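PDB 5DHE: chitinase from Thermococcus kodakarensis KOD1, which hydrolyses chitin through its catalytic domains, while the fragment crystallised here is a chitin-binding domain that probably holds the enzyme on its insoluble substrate. Local coordinates for residues 24-36 with 88-100. Residues are numbered along the deposited sequence; the frame is centred on the assembly and turned at random.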
ATOM      1  N   THR A  24       7.030   1.554   2.612  1.00  9.04           N
ATOM      2  CA  THR A  24       7.714   0.729   3.588  1.00  8.41           C
ATOM      3  C   THR A  24       6.724   0.485   4.719  1.00  9.51           C
ATOM      4  O   THR A  24       6.007   1.394   5.154  1.00 10.41           O
ATOM      5  CB  THR A  24       8.987   1.430   4.125  1.00 10.83           C
ATOM      6  OG1 THR A  24       9.971   1.468   3.082  1.00 13.04           O
ATOM      7  CG2 THR A  24       9.549   0.676   5.337  1.00 15.09           C
ATOM      8  N   LEU A  25       6.649  -0.770   5.153  1.00 10.12           N
ATOM      9  CA  LEU A  25       5.764  -1.161   6.239  1.00 10.14           C
ATOM     10  C   LEU A  25       6.630  -1.636   7.399  1.00  9.28           C
ATOM     11  O   LEU A  25       7.302  -2.665   7.305  1.00 10.52           O
ATOM     12  CB  LEU A  25       4.847  -2.300   5.812  1.00 11.50           C
ATOM     13  CG  LEU A  25       4.010  -2.074   4.556  1.00  6.61           C
ATOM     14  CD1 LEU A  25       3.236  -3.378   4.251  1.00  7.48           C
ATOM     15  CD2 LEU A  25       3.046  -0.888   4.748  1.00  8.56           C
ATOM     16  N   ASN A  26       6.616  -0.862   8.474  1.00  8.49           N
ATOM     17  CA  ASN A  26       7.378  -1.192   9.669  1.00  9.38           C
ATOM     18  C   ASN A  26       6.382  -1.925  10.544  1.00  9.16           C
ATOM     19  O   ASN A  26       5.672  -1.337  11.367  1.00 10.79           O
ATOM     20  CB  ASN A  26       7.900   0.101  10.279  1.00 11.37           C
ATOM     21  CG  ASN A  26       8.924   0.760   9.376  1.00 16.48           C
ATOM     22  OD1 ASN A  26       8.728   1.881   8.889  1.00 25.18           O
ATOM     23  ND2 ASN A  26      10.018   0.051   9.115  1.00 17.18           N
ATOM     24  N   LEU A  27       6.338  -3.235  10.324  1.00  9.26           N
ATOM     25  CA  LEU A  27       5.381  -4.123  10.973  1.00  9.62           C
ATOM     26  C   LEU A  27       5.754  -4.694  12.327  1.00 10.25           C
ATOM     27  O   LEU A  27       4.871  -4.961  13.143  1.00 10.75           O
ATOM     28  CB  LEU A  27       5.052  -5.281  10.027  1.00 10.25           C
ATOM     29  CG  LEU A  27       4.493  -4.891   8.649  1.00 11.13           C
ATOM     30  CD1 LEU A  27       4.441  -6.111   7.731  1.00 11.03           C
ATOM     31  CD2 LEU A  27       3.113  -4.287   8.800  1.00 14.23           C
ATOM     32  N   GLY A  28       7.047  -4.901  12.555  1.00 11.89           N
ATOM     33  CA  GLY A  28       7.480  -5.464  13.823  1.00 12.37           C
ATOM     34  C   GLY A  28       7.264  -6.971  13.911  1.00 12.40           C
ATOM     35  O   GLY A  28       7.565  -7.588  14.937  1.00 14.90           O
ATOM     36  N   GLY A  29       6.742  -7.561  12.841  1.00 10.24           N
ATOM     37  CA  GLY A  29       6.497  -8.996  12.807  1.00 10.96           C
ATOM     38  C   GLY A  29       6.269  -9.443  11.375  1.00 11.81           C
ATOM     39  O   GLY A  29       6.260  -8.614  10.459  1.00 11.29           O
ATOM     40  N   THR A  30       6.081 -10.747  11.178  1.00 11.43           N
ATOM     41  CA  THR A  30       5.855 -11.314   9.848  1.00 10.77           C
ATOM     42  C   THR A  30       4.369 -11.617   9.730  1.00 10.76           C
ATOM     43  O   THR A  30       3.837 -12.427  10.502  1.00 11.05           O
ATOM     44  CB  THR A  30       6.697 -12.578   9.670  1.00 14.83           C
ATOM     45  OG1 THR A  30       8.078 -12.231   9.847  1.00 19.22           O
ATOM     46  CG2 THR A  30       6.521 -13.163   8.275  1.00 16.86           C
ATOM     47  N   TYR A  31       3.713 -10.988   8.751  1.00  8.74           N
ATOM     48  CA  TYR A  31       2.258 -11.107   8.582  1.00  8.21           C
ATOM     49  C   TYR A  31       1.763 -11.159   7.142  1.00  9.76           C
ATOM     50  O   TYR A  31       2.427 -10.698   6.215  1.00  9.91           O
ATOM     51  CB  TYR A  31       1.569  -9.879   9.207  1.00 10.39           C
ATOM     52  CG  TYR A  31       1.933  -9.575  10.647  1.00  9.29           C
ATOM     53  CD1 TYR A  31       1.393 -10.328  11.691  1.00 10.51           C
ATOM     54  CD2 TYR A  31       2.767  -8.501  10.973  1.00  8.93           C
ATOM     55  CE1 TYR A  31       1.664 -10.011  13.014  1.00  9.78           C
ATOM     56  CE2 TYR A  31       3.050  -8.178  12.307  1.00  9.08           C
ATOM     57  CZ  TYR A  31       2.484  -8.941  13.318  1.00  9.36           C
ATOM     58  OH  TYR A  31       2.693  -8.613  14.634  1.00 12.08           O
ATOM     59  N   ASP A  32       0.554 -11.692   6.985  1.00 10.19           N
ATOM     60  CA  ASP A  32      -0.097 -11.703   5.686  1.00 11.17           C
ATOM     61  C   ASP A  32      -0.806 -10.345   5.688  1.00 11.01           C
ATOM     62  O   ASP A  32      -2.017 -10.238   5.906  1.00 13.11           O
ATOM     63  CB  ASP A  32      -1.091 -12.860   5.602  1.00 12.07           C
ATOM     64  CG  ASP A  32      -0.391 -14.208   5.550  1.00 15.19           C
ATOM     65  OD1 ASP A  32       0.481 -14.376   4.680  1.00 16.64           O
ATOM     66  OD2 ASP A  32      -0.704 -15.093   6.380  1.00 22.04           O
ATOM     67  N   TRP A  33      -0.022  -9.301   5.460  1.00  9.49           N
ATOM     68  CA  TRP A  33      -0.549  -7.949   5.469  1.00  7.88           C
ATOM     69  C   TRP A  33      -1.337  -7.626   4.210  1.00  8.37           C
ATOM     70  O   TRP A  33      -1.208  -8.297   3.187  1.00  8.31           O
ATOM     71  CB  TRP A  33       0.592  -6.926   5.671  1.00  7.39           C
ATOM     72  CG  TRP A  33       1.747  -7.003   4.699  1.00  7.44           C
ATOM     73  CD1 TRP A  33       2.975  -7.572   4.925  1.00  8.63           C
ATOM     74  CD2 TRP A  33       1.799  -6.450   3.377  1.00  7.82           C
ATOM     75  NE1 TRP A  33       3.784  -7.394   3.832  1.00  6.37           N
ATOM     76  CE2 TRP A  33       3.087  -6.711   2.867  1.00  6.43           C
ATOM     77  CE3 TRP A  33       0.879  -5.755   2.573  1.00  7.52           C
ATOM     78  CZ2 TRP A  33       3.482  -6.309   1.588  1.00  6.49           C
ATOM     79  CZ3 TRP A  33       1.269  -5.351   1.301  1.00  8.20           C
ATOM     80  CH2 TRP A  33       2.562  -5.630   0.815  1.00  8.55           C
ATOM     81  N   VAL A  34      -2.166  -6.592   4.295  1.00  7.49           N
ATOM     82  CA  VAL A  34      -2.965  -6.151   3.167  1.00  8.20           C
ATOM     83  C   VAL A  34      -2.946  -4.629   3.160  1.00  7.94           C
ATOM     84  O   VAL A  34      -3.160  -4.009   4.199  1.00  8.92           O
ATOM     85  CB  VAL A  34      -4.441  -6.588   3.314  1.00  8.36           C
ATOM     86  CG1 VAL A  34      -5.290  -5.973   2.180  1.00 10.06           C
ATOM     87  CG2 VAL A  34      -4.544  -8.102   3.308  1.00  9.65           C
ATOM     88  N   VAL A  35      -2.646  -4.026   2.012  1.00  8.47           N
ATOM     89  CA  VAL A  35      -2.699  -2.568   1.914  1.00  8.48           C
ATOM     90  C   VAL A  35      -3.745  -2.247   0.858  1.00  7.98           C
ATOM     91  O   VAL A  35      -3.595  -2.630  -0.304  1.00 11.18           O
ATOM     92  CB  VAL A  35      -1.348  -1.938   1.499  1.00  7.89           C
ATOM     93  CG1 VAL A  35      -1.532  -0.437   1.171  1.00  7.46           C
ATOM     94  CG2 VAL A  35      -0.353  -2.068   2.646  1.00  8.73           C
ATOM     95  N   LYS A  36      -4.818  -1.573   1.266  0.50  1.96           N
ATOM     96  CA  LYS A  36      -5.877  -1.189   0.344  0.50  1.95           C
ATOM     97  C   LYS A  36      -5.601   0.247  -0.074  0.50  4.60           C
ATOM     98  O   LYS A  36      -5.296   1.100   0.756  0.50  5.10           O
ATOM     99  CB  LYS A  36      -7.254  -1.315   1.008  0.50  3.09           C
ATOM    100  CG  LYS A  36      -7.546  -2.728   1.502  0.50  5.20           C
ATOM    101  CD  LYS A  36      -9.000  -2.924   1.908  0.50 11.45           C
ATOM    102  CE  LYS A  36      -9.931  -2.866   0.717  0.50 15.86           C
ATOM    103  NZ  LYS A  36     -11.309  -3.304   1.090  0.50 21.96           N
ATOM    104  N   MET A  88      -4.285   5.203   1.743  1.00  8.85           N
ATOM    105  CA  MET A  88      -3.845   3.810   1.788  1.00  7.96           C
ATOM    106  C   MET A  88      -4.155   3.315   3.183  1.00  6.71           C
ATOM    107  O   MET A  88      -4.049   4.067   4.156  1.00  7.90           O
ATOM    108  CB  MET A  88      -2.354   3.663   1.503  1.00  8.59           C
ATOM    109  CG  MET A  88      -1.979   4.178   0.143  1.00 11.26           C
ATOM    110  SD  MET A  88      -0.370   3.535  -0.347  1.00 14.78           S
ATOM    111  CE  MET A  88       0.636   4.446   0.670  1.00 13.55           C
ATOM    112  N   TYR A  89      -4.575   2.057   3.270  1.00  7.72           N
ATOM    113  CA  TYR A  89      -4.936   1.468   4.554  1.00  8.49           C
ATOM    114  C   TYR A  89      -4.186   0.164   4.774  1.00  9.34           C
ATOM    115  O   TYR A  89      -4.172  -0.703   3.896  1.00 10.31           O
ATOM    116  CB  TYR A  89      -6.431   1.163   4.587  1.00  9.25           C
ATOM    117  CG  TYR A  89      -7.318   2.335   4.271  1.00 10.95           C
ATOM    118  CD1 TYR A  89      -7.485   2.776   2.960  1.00 11.52           C
ATOM    119  CD2 TYR A  89      -7.971   3.023   5.289  1.00 10.48           C
ATOM    120  CE1 TYR A  89      -8.279   3.877   2.672  1.00  9.62           C
ATOM    121  CE2 TYR A  89      -8.761   4.115   5.016  1.00  9.92           C
ATOM    122  CZ  TYR A  89      -8.912   4.538   3.711  1.00 11.73           C
ATOM    123  OH  TYR A  89      -9.694   5.634   3.448  1.00 12.88           O
ATOM    124  N   LEU A  90      -3.579   0.018   5.949  1.00  6.89           N
ATOM    125  CA  LEU A  90      -2.850  -1.211   6.277  1.00  6.93           C
ATOM    126  C   LEU A  90      -3.672  -2.076   7.224  1.00  7.93           C
ATOM    127  O   LEU A  90      -4.067  -1.631   8.311  1.00  8.86           O
ATOM    128  CB  LEU A  90      -1.501  -0.889   6.933  1.00  7.70           C
ATOM    129  CG  LEU A  90      -0.756  -2.110   7.513  1.00  5.96           C
ATOM    130  CD1 LEU A  90      -0.284  -3.013   6.379  1.00  8.59           C
ATOM    131  CD2 LEU A  90       0.467  -1.645   8.320  1.00  8.16           C
ATOM    132  N   TYR A  91      -3.941  -3.301   6.801  1.00  6.47           N
ATOM    133  CA  TYR A  91      -4.702  -4.246   7.609  1.00  6.27           C
ATOM    134  C   TYR A  91      -3.840  -5.461   7.899  1.00  7.08           C
ATOM    135  O   TYR A  91      -3.123  -5.979   7.025  1.00  9.68           O
ATOM    136  CB  TYR A  91      -5.942  -4.730   6.857  1.00  6.73           C
ATOM    137  CG  TYR A  91      -6.959  -3.655   6.622  1.00  7.82           C
ATOM    138  CD1 TYR A  91      -7.914  -3.355   7.589  1.00 10.76           C
ATOM    139  CD2 TYR A  91      -6.961  -2.932   5.430  1.00  9.01           C
ATOM    140  CE1 TYR A  91      -8.859  -2.345   7.373  1.00 11.99           C
ATOM    141  CE2 TYR A  91      -7.887  -1.929   5.205  1.00 12.49           C
ATOM    142  CZ  TYR A  91      -8.830  -1.640   6.175  1.00 12.43           C
ATOM    143  OH  TYR A  91      -9.754  -0.644   5.951  1.00 15.49           O
ATOM    144  N   VAL A  92      -3.922  -5.920   9.136  1.00  8.27           N
ATOM    145  CA  VAL A  92      -3.207  -7.123   9.563  1.00  8.34           C
ATOM    146  C   VAL A  92      -4.238  -7.871  10.395  1.00 10.86           C
ATOM    147  O   VAL A  92      -4.802  -7.316  11.344  1.00 12.43           O
ATOM    148  CB  VAL A  92      -1.951  -6.794  10.403  1.00 11.22           C
ATOM    149  CG1 VAL A  92      -1.395  -8.076  11.046  1.00 11.16           C
ATOM    150  CG2 VAL A  92      -0.879  -6.190   9.512  1.00 11.23           C
ATOM    151  N   ASN A  93      -4.519  -9.116  10.012  1.00 15.30           N
ATOM    152  CA  ASN A  93      -5.500  -9.929  10.722  1.00 17.29           C
ATOM    153  C   ASN A  93      -6.831  -9.210  10.939  1.00 17.35           C
ATOM    154  O   ASN A  93      -7.369  -9.176  12.049  1.00 19.49           O
ATOM    155  CB  ASN A  93      -4.904 -10.416  12.049  1.00 19.24           C
ATOM    156  CG  ASN A  93      -3.737 -11.371  11.827  1.00 20.40           C
ATOM    157  OD1 ASN A  93      -3.819 -12.250  10.967  1.00 27.05           O
ATOM    158  ND2 ASN A  93      -2.654 -11.201  12.581  1.00 20.34           N
ATOM    159  N   ASP A  94      -7.338  -8.632   9.853  1.00 18.48           N
ATOM    160  CA  ASP A  94      -8.615  -7.938   9.825  1.00 20.90           C
ATOM    161  C   ASP A  94      -8.766  -6.754  10.765  1.00 21.06           C
ATOM    162  O   ASP A  94      -9.876  -6.432  11.196  1.00 21.35           O
ATOM    163  CB  ASP A  94      -9.741  -8.944  10.068  1.00 26.17           C
ATOM    164  CG  ASP A  94      -9.785 -10.021   9.003  1.00 31.33           C
ATOM    165  OD1 ASP A  94      -9.881  -9.673   7.806  1.00 36.71           O
ATOM    166  OD2 ASP A  94      -9.721 -11.214   9.359  1.00 38.01           O
ATOM    167  N   GLN A  95      -7.651  -6.110  11.085  1.00 15.20           N
ATOM    168  CA  GLN A  95      -7.676  -4.934  11.947  1.00 13.16           C
ATOM    169  C   GLN A  95      -6.923  -3.825  11.226  1.00 10.65           C
ATOM    170  O   GLN A  95      -5.918  -4.078  10.571  1.00 10.05           O
ATOM    171  CB  GLN A  95      -7.000  -5.222  13.284  1.00 15.28           C
ATOM    172  CG  GLN A  95      -7.762  -6.223  14.140  1.00 22.77           C
ATOM    173  CD  GLN A  95      -7.097  -6.499  15.482  1.00 28.67           C
ATOM    174  OE1 GLN A  95      -7.765  -6.899  16.439  1.00 38.17           O
ATOM    175  NE2 GLN A  95      -5.788  -6.302  15.558  1.00 29.82           N
ATOM    176  N   LEU A  96      -7.407  -2.596  11.353  1.00 10.02           N
ATOM    177  CA  LEU A  96      -6.756  -1.460  10.704  1.00  7.46           C
ATOM    178  C   LEU A  96      -5.566  -1.039  11.565  1.00 10.13           C
ATOM    179  O   LEU A  96      -5.733  -0.606  12.709  1.00  9.88           O
ATOM    180  CB  LEU A  96      -7.762  -0.303  10.557  1.00  8.81           C
ATOM    181  CG  LEU A  96      -7.236   0.969   9.889  1.00  7.81           C
ATOM    182  CD1 LEU A  96      -6.883   0.690   8.439  1.00  8.26           C
ATOM    183  CD2 LEU A  96      -8.292   2.073   9.969  1.00  8.46           C
ATOM    184  N   TRP A  97      -4.370  -1.190  11.004  1.00  7.83           N
ATOM    185  CA  TRP A  97      -3.132  -0.839  11.696  1.00  6.96           C
ATOM    186  C   TRP A  97      -2.685   0.597  11.479  1.00  7.34           C
ATOM    187  O   TRP A  97      -2.249   1.257  12.416  1.00  9.77           O
ATOM    188  CB  TRP A  97      -2.013  -1.779  11.254  1.00  7.94           C
ATOM    189  CG  TRP A  97      -2.000  -3.080  11.999  1.00  9.04           C
ATOM    190  CD1 TRP A  97      -3.076  -3.768  12.480  1.00 10.20           C
ATOM    191  CD2 TRP A  97      -0.842  -3.815  12.395  1.00  7.73           C
ATOM    192  NE1 TRP A  97      -2.659  -4.887  13.167  1.00 10.72           N
ATOM    193  CE2 TRP A  97      -1.288  -4.939  13.129  1.00 10.29           C
ATOM    194  CE3 TRP A  97       0.536  -3.629  12.201  1.00 10.62           C
ATOM    195  CZ2 TRP A  97      -0.405  -5.879  13.678  1.00 10.80           C
ATOM    196  CZ3 TRP A  97       1.419  -4.564  12.745  1.00 10.47           C
ATOM    197  CH2 TRP A  97       0.942  -5.674  13.475  1.00 12.46           C
ATOM    198  N   ASP A  98      -2.787   1.081  10.246  1.00  7.13           N
ATOM    199  CA  ASP A  98      -2.356   2.444   9.958  1.00  6.86           C
ATOM    200  C   ASP A  98      -3.039   2.948   8.697  1.00  7.78           C
ATOM    201  O   ASP A  98      -3.618   2.170   7.937  1.00  8.16           O
ATOM    202  CB  ASP A  98      -0.830   2.459   9.783  1.00  7.82           C
ATOM    203  CG  ASP A  98      -0.219   3.844   9.953  1.00  8.65           C
ATOM    204  OD1 ASP A  98      -0.931   4.784  10.361  1.00  9.95           O
ATOM    205  OD2 ASP A  98       0.993   3.986   9.688  1.00  9.77           O
ATOM    206  N   VAL A  99      -2.951   4.256   8.491  1.00  8.97           N
ATOM    207  CA  VAL A  99      -3.553   4.911   7.338  1.00  9.88           C
ATOM    208  C   VAL A  99      -2.584   5.958   6.817  1.00  9.22           C
ATOM    209  O   VAL A  99      -1.921   6.644   7.596  1.00 11.06           O
ATOM    210  CB  VAL A  99      -4.860   5.663   7.736  1.00  7.94           C
ATOM    211  CG1 VAL A  99      -5.414   6.431   6.542  1.00  9.90           C
ATOM    212  CG2 VAL A  99      -5.916   4.685   8.258  1.00 10.86           C
ATOM    213  N   TRP A 100      -2.493   6.075   5.500  1.00  9.89           N
ATOM    214  CA  TRP A 100      -1.659   7.096   4.878  1.00  9.15           C
ATOM    215  C   TRP A 100      -2.655   8.064   4.239  1.00 12.52           C
ATOM    216  O   TRP A 100      -3.526   7.595   3.469  1.00  9.40           O
ATOM    217  CB  TRP A 100      -0.757   6.501   3.793  1.00 10.97           C
ATOM    218  CG  TRP A 100       0.148   7.523   3.174  1.00 11.38           C
ATOM    219  CD1 TRP A 100       1.305   8.030   3.706  1.00 12.54           C
ATOM    220  CD2 TRP A 100      -0.055   8.205   1.929  1.00 12.74           C
ATOM    221  NE1 TRP A 100       1.831   8.985   2.869  1.00 15.02           N
ATOM    222  CE2 TRP A 100       1.019   9.112   1.770  1.00 12.47           C
ATOM    223  CE3 TRP A 100      -1.037   8.138   0.932  1.00 13.09           C
ATOM    224  CZ2 TRP A 100       1.135   9.951   0.647  1.00 16.00           C
ATOM    225  CZ3 TRP A 100      -0.926   8.970  -0.183  1.00 12.72           C
ATOM    226  CH2 TRP A 100       0.155   9.865  -0.313  1.00 12.79           C
ATOM    227  OXT TRP A 100      -2.568   9.279   4.534  1.00 14.92           O
TER
HETATM  228  O   HOH W   1      -0.939 -12.538   9.550  1.00 18.06           O
HETATM  229  O   HOH W   2      -3.176 -10.831   8.410  1.00 23.35           O
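Tyr31 lies across Val92 and Trp97 at one end of the beta-sandwich, where the loop after strand 18-26 meets the hairpin of strands 85-92 and 95-99. Its CB starts 3.9 Å from Val92 CG1, and with CG anti to the carbonyl carbon (chi1 -53°) the ring swings over Val92. CG, CD1 and CE1 rest on that methyl, a CH-pi contact over one face; CD2 lies between it and Trp97 CH2, 4.2 Å from each. CE2 meets Trp97 CH2 at 3.5 Å, and CZ and OH stay by that same CH2, OH in the indole plane. The indole turns its edge to the Tyr31 face, offset, planes at 72°. A flat ring suits this partly exposed loop: its carbons cover apolar neighbours.

Beyond the loop, strand 34-36 pairs antiparallel with strand 88-92. Val34 and Tyr91 exchange two backbone bonds, Tyr91 N to Val34 O nearly straight (2.8 Å, 174°); Lys36 and Tyr89 do the same. Leu90, buried between the sheets, suits its place because its methyls diverge: CD2 to Leu27 CD2 (3.8 Å), CD1 to Val35 CG2. On the other face, aliphatic Lys36 carbons pass Tyr91 CE2. Backbone bonds thus set the register, two waters bridge Asp32 and Asn93, and apolar and aromatic contacts hold loop to hairpin.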